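Local coordinates for staphylococcal nuclease domain-containing protein 1 (Drosophila melanogaster, PDB 2WAC) that cleaves RNA and DNA as an endonuclease, works with the RNA-induced silencing complex, and binds peptides carrying symmetrically dimethylated arginine through its Tudor domain, at residues L32-F40 with D65-V73; V73-V83 with K91-L99. All coordinates share one frame; numbering follows the deposited sequence.

Contact 1: residues L32-F40 with D65-V73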
loop_
_atom_site.group_PDB
_atom_site.type_symbol
_atom_site.label_atom_id
_atom_site.label_comp_id
_atom_site.label_asym_id
_atom_site.label_seq_id
_atom_site.Cartn_x
_atom_site.Cartn_y
_atom_site.Cartn_z
ATOM N N LEU A 32 18.799 1.312 -8.188
ATOM C CA LEU A 32 19.130 0.728 -6.883
ATOM C C LEU A 32 19.041 -0.799 -6.910
ATOM O O LEU A 32 19.941 -1.484 -6.421
ATOM C CB LEU A 32 18.213 1.302 -5.788
ATOM C CG LEU A 32 18.542 1.105 -4.298
ATOM C CD1 LEU A 32 17.869 2.180 -3.455
ATOM C CD2 LEU A 32 18.144 -0.271 -3.791
ATOM N N MET A 33 17.957 -1.320 -7.483
ATOM C CA MET A 33 17.725 -2.763 -7.569
ATOM C C MET A 33 18.756 -3.476 -8.439
ATOM O O MET A 33 19.102 -4.629 -8.178
ATOM C CB MET A 33 16.307 -3.065 -8.066
ATOM C CG MET A 33 15.216 -2.950 -6.998
ATOM S SD MET A 33 15.422 -4.079 -5.599
ATOM C CE MET A 33 16.287 -3.033 -4.446
ATOM N N SER A 34 19.239 -2.783 -9.467
ATOM C CA SER A 34 20.266 -3.314 -10.361
ATOM C C SER A 34 21.641 -3.359 -9.692
ATOM O O SER A 34 22.414 -4.293 -9.916
ATOM C CB SER A 34 20.329 -2.497 -11.653
ATOM O OG SER A 34 21.239 -3.070 -12.576
ATOM N N LYS A 35 21.939 -2.348 -8.879
ATOM C CA LYS A 35 23.207 -2.282 -8.153
ATOM C C LYS A 35 23.231 -3.270 -6.987
ATOM O O LYS A 35 24.270 -3.862 -6.693
ATOM C CB LYS A 35 23.478 -0.859 -7.654
ATOM C CG LYS A 35 23.721 0.157 -8.762
ATOM C CD LYS A 35 23.851 1.566 -8.202
ATOM C CE LYS A 35 23.893 2.609 -9.309
ATOM N NZ LYS A 35 25.056 2.429 -10.228
ATOM N N LEU A 36 22.081 -3.439 -6.334
ATOM C CA LEU A 36 21.927 -4.395 -5.238
ATOM C C LEU A 36 22.070 -5.839 -5.724
ATOM O O LEU A 36 22.752 -6.648 -5.087
ATOM C CB LEU A 36 20.585 -4.191 -4.521
ATOM C CG LEU A 36 20.358 -4.931 -3.194
ATOM C CD1 LEU A 36 21.349 -4.486 -2.120
ATOM C CD2 LEU A 36 18.934 -4.745 -2.703
ATOM N N HIS A 37 21.423 -6.150 -6.847
ATOM C CA HIS A 37 21.543 -7.461 -7.485
ATOM C C HIS A 37 23.003 -7.804 -7.798
ATOM O O HIS A 37 23.463 -8.904 -7.488
ATOM C CB HIS A 37 20.695 -7.519 -8.761
ATOM C CG HIS A 37 20.966 -8.720 -9.612
ATOM N ND1 HIS A 37 20.315 -9.922 -9.434
ATOM C CD2 HIS A 37 21.824 -8.907 -10.644
ATOM C CE1 HIS A 37 20.758 -10.795 -10.319
ATOM N NE2 HIS A 37 21.674 -10.205 -11.066
ATOM N N ALA A 38 23.714 -6.859 -8.413
ATOM C CA ALA A 38 25.114 -7.051 -8.798
ATOM C C ALA A 38 26.036 -7.195 -7.585
ATOM O O ALA A 38 26.936 -8.037 -7.580
ATOM C CB ALA A 38 25.580 -5.910 -9.696
ATOM N N ASP A 39 25.793 -6.369 -6.568
ATOM C CA ASP A 39 26.537 -6.387 -5.307
ATOM C C ASP A 39 26.467 -7.758 -4.629
ATOM O O ASP A 39 27.491 -8.319 -4.227
ATOM C CB ASP A 39 25.965 -5.315 -4.369
ATOM C CG ASP A 39 26.988 -4.777 -3.382
ATOM O OD1 ASP A 39 27.602 -5.577 -2.644
ATOM O OD2 ASP A 39 27.160 -3.540 -3.334
ATOM N N PHE A 40 25.248 -8.288 -4.522
ATOM C CA PHE A 40 24.984 -9.545 -3.821
ATOM C C PHE A 40 25.259 -10.793 -4.665
ATOM O O PHE A 40 25.257 -11.912 -4.149
ATOM C CB PHE A 40 23.554 -9.553 -3.266
ATOM C CG PHE A 40 23.422 -8.885 -1.921
ATOM C CD1 PHE A 40 23.770 -7.546 -1.749
ATOM C CD2 PHE A 40 22.946 -9.594 -0.826
ATOM C CE1 PHE A 40 23.651 -6.930 -0.505
ATOM C CE2 PHE A 40 22.820 -8.986 0.421
ATOM C CZ PHE A 40 23.178 -7.652 0.580
ATOM N N ASP A 65 11.283 -15.174 -5.537
ATOM C CA ASP A 65 12.197 -15.119 -6.683
ATOM C C ASP A 65 13.675 -15.338 -6.341
ATOM O O ASP A 65 14.521 -15.383 -7.238
ATOM C CB ASP A 65 12.003 -13.803 -7.460
ATOM C CG ASP A 65 12.319 -12.558 -6.627
ATOM O OD1 ASP A 65 12.561 -12.670 -5.405
ATOM O OD2 ASP A 65 12.321 -11.455 -7.211
ATOM N N ASN A 66 13.970 -15.484 -5.047
ATOM C CA ASN A 66 15.344 -15.575 -4.528
ATOM C C ASN A 66 16.226 -14.361 -4.842
ATOM O O ASN A 66 17.452 -14.469 -4.878
ATOM C CB ASN A 66 16.033 -16.889 -4.944
ATOM C CG ASN A 66 15.490 -18.097 -4.198
ATOM O OD1 ASN A 66 14.812 -17.969 -3.176
ATOM N ND2 ASN A 66 15.787 -19.289 -4.703
ATOM N N GLN A 67 15.598 -13.207 -5.055
ATOM C CA GLN A 67 16.340 -11.967 -5.260
ATOM C C GLN A 67 16.372 -11.143 -3.974
ATOM O O GLN A 67 15.511 -11.302 -3.103
ATOM C CB GLN A 67 15.768 -11.159 -6.434
ATOM C CG GLN A 67 15.700 -11.914 -7.775
ATOM C CD GLN A 67 17.028 -12.530 -8.203
ATOM O OE1 GLN A 67 18.086 -11.906 -8.100
ATOM N NE2 GLN A 67 16.971 -13.764 -8.697
ATOM N N TRP A 68 17.378 -10.279 -3.857
ATOM C CA TRP A 68 17.591 -9.477 -2.653
ATOM C C TRP A 68 16.904 -8.110 -2.750
ATOM O O TRP A 68 17.037 -7.409 -3.758
ATOM C CB TRP A 68 19.093 -9.315 -2.386
ATOM C CG TRP A 68 19.808 -10.609 -2.050
ATOM C CD1 TRP A 68 20.437 -11.452 -2.924
ATOM C CD2 TRP A 68 19.967 -11.191 -0.747
ATOM N NE1 TRP A 68 20.977 -12.523 -2.246
ATOM C CE2 TRP A 68 20.705 -12.387 -0.910
ATOM C CE3 TRP A 68 19.560 -10.817 0.541
ATOM C CZ2 TRP A 68 21.040 -13.216 0.168
ATOM C CZ3 TRP A 68 19.896 -11.642 1.615
ATOM C CH2 TRP A 68 20.629 -12.828 1.418
ATOM N N TYR A 69 16.166 -7.750 -1.698
ATOM C CA TYR A 69 15.427 -6.485 -1.622
ATOM C C TYR A 69 15.750 -5.742 -0.318
ATOM O O TYR A 69 16.196 -6.353 0.654
ATOM C CB TYR A 69 13.913 -6.741 -1.683
ATOM C CG TYR A 69 13.397 -7.370 -2.964
ATOM C CD1 TYR A 69 13.609 -8.720 -3.241
ATOM C CD2 TYR A 69 12.663 -6.620 -3.882
ATOM C CE1 TYR A 69 13.133 -9.301 -4.412
ATOM C CE2 TYR A 69 12.175 -7.194 -5.056
ATOM C CZ TYR A 69 12.416 -8.535 -5.312
ATOM O OH TYR A 69 11.936 -9.108 -6.468
ATOM N N ARG A 70 15.523 -4.428 -0.298
ATOM C CA ARG A 70 15.619 -3.654 0.942
ATOM C C ARG A 70 14.414 -3.981 1.820
ATOM O O ARG A 70 13.283 -4.048 1.328
ATOM C CB ARG A 70 15.668 -2.149 0.664
ATOM C CG ARG A 70 16.843 -1.686 -0.181
ATOM C CD ARG A 70 17.139 -0.208 0.042
ATOM N NE ARG A 70 16.029 0.668 -0.337
ATOM C CZ ARG A 70 15.977 1.974 -0.086
ATOM N NH1 ARG A 70 16.973 2.577 0.556
ATOM N NH2 ARG A 70 14.923 2.682 -0.473
ATOM N N ALA A 71 14.653 -4.194 3.110
ATOM C CA ALA A 71 13.585 -4.612 4.015
ATOM C C ALA A 71 13.761 -4.076 5.429
ATOM O O ALA A 71 14.882 -3.900 5.901
ATOM C CB ALA A 71 13.470 -6.137 4.032
ATOM N N LYS A 72 12.639 -3.814 6.092
ATOM C CA LYS A 72 12.636 -3.413 7.493
ATOM C C LYS A 72 12.178 -4.592 8.338
ATOM O O LYS A 72 11.141 -5.194 8.058
ATOM C CB LYS A 72 11.707 -2.212 7.694
ATOM C CG LYS A 72 11.529 -1.751 9.138
ATOM C CD LYS A 72 10.529 -0.609 9.192
ATOM C CE LYS A 72 9.954 -0.414 10.581
ATOM N NZ LYS A 72 8.882 0.626 10.574
ATOM N N VAL A 73 12.961 -4.931 9.357
ATOM C CA VAL A 73 12.576 -5.977 10.294
ATOM C C VAL A 73 11.559 -5.409 11.280
ATOM O O VAL A 73 11.869 -4.495 12.048
ATOM C CB VAL A 73 13.795 -6.563 11.048
ATOM C CG1 VAL A 73 13.344 -7.600 12.057
ATOM C CG2 VAL A 73 14.787 -7.177 10.069
#

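Contact 2: residues V73-V83 with K91-L99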
loop_
_atom_site.group_PDB
_atom_site.type_symbol
_atom_site.label_atom_id
_atom_site.label_comp_id
_atom_site.label_asym_id
_atom_site.label_seq_id
_atom_site.Cartn_x
_atom_site.Cartn_y
_atom_site.Cartn_z
ATOM N N VAL A 73 12.961 -4.931 9.357
ATOM C CA VAL A 73 12.576 -5.977 10.294
ATOM C C VAL A 73 11.559 -5.409 11.280
ATOM O O VAL A 73 11.869 -4.495 12.048
ATOM C CB VAL A 73 13.795 -6.563 11.048
ATOM C CG1 VAL A 73 13.344 -7.600 12.057
ATOM C CG2 VAL A 73 14.787 -7.177 10.069
ATOM N N GLU A 74 10.344 -5.946 11.245
ATOM C CA GLU A 74 9.270 -5.466 12.114
ATOM C C GLU A 74 9.110 -6.290 13.394
ATOM O O GLU A 74 8.747 -5.749 14.439
ATOM C CB GLU A 74 7.955 -5.381 11.343
ATOM C CG GLU A 74 7.946 -4.275 10.288
ATOM C CD GLU A 74 6.562 -3.966 9.772
ATOM O OE1 GLU A 74 5.626 -4.735 10.083
ATOM O OE2 GLU A 74 6.408 -2.955 9.056
ATOM N N ARG A 75 9.380 -7.590 13.304
ATOM C CA ARG A 75 9.333 -8.487 14.458
ATOM C C ARG A 75 10.344 -9.611 14.255
ATOM O O ARG A 75 10.487 -10.127 13.146
ATOM C CB ARG A 75 7.921 -9.068 14.627
ATOM C CG ARG A 75 7.668 -9.786 15.960
ATOM C CD ARG A 75 6.267 -10.404 16.022
ATOM N NE ARG A 75 5.205 -9.395 15.957
ATOM C CZ ARG A 75 3.899 -9.657 15.982
ATOM N NH1 ARG A 75 3.459 -10.907 16.074
ATOM N NH2 ARG A 75 3.028 -8.660 15.915
ATOM N N VAL A 76 11.058 -9.975 15.318
ATOM C CA VAL A 76 11.919 -11.161 15.295
ATOM C C VAL A 76 11.419 -12.164 16.331
ATOM O O VAL A 76 11.122 -11.794 17.469
ATOM C CB VAL A 76 13.416 -10.828 15.565
ATOM C CG1 VAL A 76 14.270 -12.094 15.504
ATOM C CG2 VAL A 76 13.933 -9.826 14.565
ATOM N N GLN A 77 11.319 -13.427 15.925
ATOM C CA GLN A 77 10.883 -14.498 16.815
ATOM C C GLN A 77 11.699 -15.770 16.578
ATOM O O GLN A 77 11.387 -16.566 15.689
ATOM C CB GLN A 77 9.379 -14.761 16.647
ATOM C CG GLN A 77 8.794 -15.787 17.623
ATOM C CD GLN A 77 8.944 -15.377 19.080
ATOM O OE1 GLN A 77 8.475 -14.316 19.495
ATOM N NE2 GLN A 77 9.598 -16.225 19.864
ATOM N N GLY A 78 12.745 -15.948 17.381
ATOM C CA GLY A 78 13.657 -17.081 17.238
ATOM C C GLY A 78 14.373 -17.094 15.898
ATOM O O GLY A 78 15.080 -16.144 15.554
ATOM N N SER A 79 14.161 -18.166 15.137
ATOM C CA SER A 79 14.848 -18.395 13.858
ATOM C C SER A 79 14.254 -17.626 12.677
ATOM O O SER A 79 14.803 -17.662 11.573
ATOM C CB SER A 79 14.853 -19.890 13.527
ATOM O OG SER A 79 15.496 -20.635 14.542
ATOM N N ASN A 80 13.138 -16.941 12.916
ATOM C CA ASN A 80 12.390 -16.266 11.854
ATOM C C ASN A 80 12.168 -14.782 12.147
ATOM O O ASN A 80 12.243 -14.351 13.299
ATOM C CB ASN A 80 11.042 -16.969 11.636
ATOM C CG ASN A 80 11.192 -18.460 11.371
ATOM O OD1 ASN A 80 11.758 -18.868 10.357
ATOM N ND2 ASN A 80 10.677 -19.281 12.284
ATOM N N ALA A 81 11.905 -14.005 11.099
ATOM C CA ALA A 81 11.563 -12.592 11.253
ATOM C C ALA A 81 10.437 -12.191 10.311
ATOM O O ALA A 81 10.277 -12.773 9.235
ATOM C CB ALA A 81 12.786 -11.710 11.024
ATOM N N THR A 82 9.654 -11.202 10.732
ATOM C CA THR A 82 8.652 -10.588 9.874
ATOM C C THR A 82 9.240 -9.300 9.308
ATOM O O THR A 82 9.645 -8.408 10.060
ATOM C CB THR A 82 7.342 -10.300 10.640
ATOM O OG1 THR A 82 6.831 -11.521 11.187
ATOM C CG2 THR A 82 6.291 -9.685 9.711
ATOM N N VAL A 83 9.298 -9.221 7.980
ATOM C CA VAL A 83 9.885 -8.068 7.296
ATOM C C VAL A 83 8.894 -7.363 6.368
ATOM O O VAL A 83 7.954 -7.978 5.863
ATOM C CB VAL A 83 11.191 -8.431 6.510
ATOM C CG1 VAL A 83 12.214 -9.100 7.425
ATOM C CG2 VAL A 83 10.894 -9.308 5.284
ATOM N N LYS A 91 4.715 -7.718 2.826
ATOM C CA LYS A 91 5.369 -8.249 4.014
ATOM C C LYS A 91 5.418 -9.766 3.928
ATOM O O LYS A 91 4.568 -10.379 3.276
ATOM C CB LYS A 91 4.576 -7.879 5.270
ATOM C CG LYS A 91 4.562 -6.414 5.654
ATOM C CD LYS A 91 3.714 -6.238 6.911
ATOM C CE LYS A 91 3.787 -4.829 7.472
ATOM N NZ LYS A 91 3.050 -3.849 6.639
ATOM N N GLU A 92 6.403 -10.371 4.591
ATOM C CA GLU A 92 6.408 -11.819 4.806
ATOM C C GLU A 92 7.194 -12.229 6.053
ATOM O O GLU A 92 8.063 -11.491 6.531
ATOM C CB GLU A 92 6.921 -12.579 3.569
ATOM C CG GLU A 92 8.441 -12.652 3.430
ATOM C CD GLU A 92 8.893 -13.506 2.254
ATOM O OE1 GLU A 92 8.183 -14.468 1.892
ATOM O OE2 GLU A 92 9.970 -13.219 1.694
ATOM N N THR A 93 6.871 -13.413 6.567
ATOM C CA THR A 93 7.639 -14.039 7.638
ATOM C C THR A 93 8.617 -15.050 7.032
ATOM O O THR A 93 8.244 -15.885 6.203
ATOM C CB THR A 93 6.727 -14.673 8.711
ATOM O OG1 THR A 93 5.880 -13.659 9.264
ATOM C CG2 THR A 93 7.550 -15.296 9.836
ATOM N N LEU A 94 9.863 -14.962 7.493
ATOM C CA LEU A 94 11.030 -15.468 6.776
ATOM C C LEU A 94 12.107 -15.970 7.745
ATOM O O LEU A 94 12.327 -15.331 8.771
ATOM C CB LEU A 94 11.611 -14.295 5.965
ATOM C CG LEU A 94 12.587 -14.635 4.851
ATOM C CD1 LEU A 94 11.961 -15.701 3.994
ATOM C CD2 LEU A 94 12.945 -13.417 4.017
ATOM N N PRO A 95 12.785 -17.106 7.438
ATOM C CA PRO A 95 13.960 -17.422 8.267
ATOM C C PRO A 95 15.018 -16.312 8.243
ATOM O O PRO A 95 15.238 -15.683 7.200
ATOM C CB PRO A 95 14.516 -18.700 7.630
ATOM C CG PRO A 95 13.357 -19.314 6.933
ATOM C CD PRO A 95 12.537 -18.154 6.429
ATOM N N THR A 96 15.652 -16.079 9.391
ATOM C CA THR A 96 16.671 -15.033 9.530
ATOM C C THR A 96 17.954 -15.333 8.748
ATOM O O THR A 96 18.749 -14.424 8.495
ATOM C CB THR A 96 17.025 -14.766 11.012
ATOM O OG1 THR A 96 17.458 -15.984 11.626
ATOM C CG2 THR A 96 15.822 -14.226 11.769
ATOM N N ASN A 97 18.155 -16.594 8.365
ATOM C CA ASN A 97 19.286 -16.946 7.499
ATOM C C ASN A 97 19.148 -16.436 6.055
ATOM O O ASN A 97 20.075 -16.562 5.256
ATOM C CB ASN A 97 19.636 -18.451 7.565
ATOM C CG ASN A 97 18.513 -19.360 7.080
ATOM O OD1 ASN A 97 17.767 -19.028 6.162
ATOM N ND2 ASN A 97 18.409 -20.534 7.693
ATOM N N ARG A 98 17.992 -15.850 5.741
ATOM C CA ARG A 98 17.768 -15.183 4.454
ATOM C C ARG A 98 17.851 -13.660 4.593
ATOM O O ARG A 98 17.437 -12.911 3.700
ATOM C CB ARG A 98 16.425 -15.604 3.853
ATOM C CG ARG A 98 16.407 -17.034 3.339
ATOM C CD ARG A 98 15.043 -17.423 2.803
ATOM N NE ARG A 98 14.754 -16.813 1.504
ATOM C CZ ARG A 98 14.981 -17.392 0.327
ATOM N NH1 ARG A 98 15.511 -18.609 0.255
ATOM N NH2 ARG A 98 14.675 -16.746 -0.788
ATOM N N LEU A 99 18.391 -13.215 5.725
ATOM C CA LEU A 99 18.631 -11.800 5.976
ATOM C C LEU A 99 20.124 -11.527 6.051
ATOM O O LEU A 99 20.890 -12.349 6.557
ATOM C CB LEU A 99 17.951 -11.349 7.274
ATOM C CG LEU A 99 16.457 -11.644 7.460
ATOM C CD1 LEU A 99 15.985 -11.195 8.831
ATOM C CD2 LEU A 99 15.611 -11.003 6.373
HETATM O O HOH W 1 17.568 -15.807 14.573
HETATM O O HOH W 2 17.141 -18.873 10.441
#

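Contact 1: residues L32-F40 with D65-V73
F40 lies against one face of the W68 indole. Its CB sits over the five-membered ring, 4.1 Å from the centroid, a CH-pi contact. CG comes next to W68 CG, and CD2 descends to 3.4 Å from W68 CD2. CE2 lies 3.7 Å from W68 CE3. The ring planes meet obliquely, 47° apart. One turn back, L36 CD2 packs on the strand backbone, 3.4 Å from W68 O. M33, its chain bent at chi2 and chi3, brings SD obliquely to the Y69 ring, 4.8 Å from the centroid, a Met-aromatic contact. L32 CD1 lies over the centre of the R70 guanidinium, whose NH2 forms a salt bridge with D87 and bonds K110 O, while NH1 bonds the carbonyls of E109 and F106. At the other margin H37 ND1 donates to Q67 OE1 (3.3 Å, 139°), a bent bond with the oxygen in the imidazole plane. D65 OD1 accepts from Q67 N in an Asx turn leading into the strand. Segment 32-40 of the helix thus packs across strand segment 68-73 of the Tudor barrel, axes 8.5 Å apart at 117°, within this extended Tudor domain.

Contact 2: residues V73-V83 with K91-L99
T82 and T93 both set OG1 beside the backbone N and anti to the carbonyl carbon (chi1 -58° and -59°), which turns the two hydroxyls toward each other on the same face of the sheet. Their OG1 atoms are 3.0 Å apart and hydrogen-bonded, and either could donate. In the backbone register T82 and T93 form a non-hydrogen-bonded pair of the antiparallel hairpin, so the bond between them is made by their side chains. The flanking pairs carry the backbone bonds: A81 N reaches L94 O at 2.7 Å, V83 N reaches E92 O at 3.0 Å, and each is returned by the opposite amide.

A81, V83, L94 and E92 point to the other face. There L99 places CD1 3.9 Å from A81 CB and CD2 4.0 Å from V83 CG1, so its two branches divide between two residues of one strand. E92 directs its carboxylate out of this pairing, to Y85 and T63.

Beyond P95 the chain enters a short 3-10 segment. T96 N gives S79 O a nearly straight bond (2.8 Å, 173°), while T96 CG2 lies 4.0 Å from A81 CB. A water bridges G78 O and T96 OG1, and a second joins S79 O to N97 N. G78 and S79 are the central residues of a type II' turn from Q77 to N80, and E74 with R75 opposite T82 forms a classic beta bulge. Together these features describe an antiparallel beta-meander, strands 68-77, 80-85 and 91-95, belonging to the SH3-like barrel of the Tudor domain.

In the fold
From the N terminus, after strands 5-12 and 17-22, the chain forms helix 26-42, and contact 1 closes the loop through strand 57-61 by bringing strand 68-77 back against the helix. Contact 2 follows in series, sharing V73: strand 68-77 turns into strand 80-85, whose pairing with 91-95 closes the short connection of residues 84-90. The loops neither nest nor cross, and the contact centres lie about 16 Å apart. They still touch: N66 OD1 is 2.7 Å from R98 NH2, probably hydrogen-bonded, and A71 CB packs on V83 CB at 4.1 Å. Together they tie the helix to the five-stranded Tudor sheet; the region 62-90, involved in dimethylarginine binding, includes segment 65-73 and strands of this sheet.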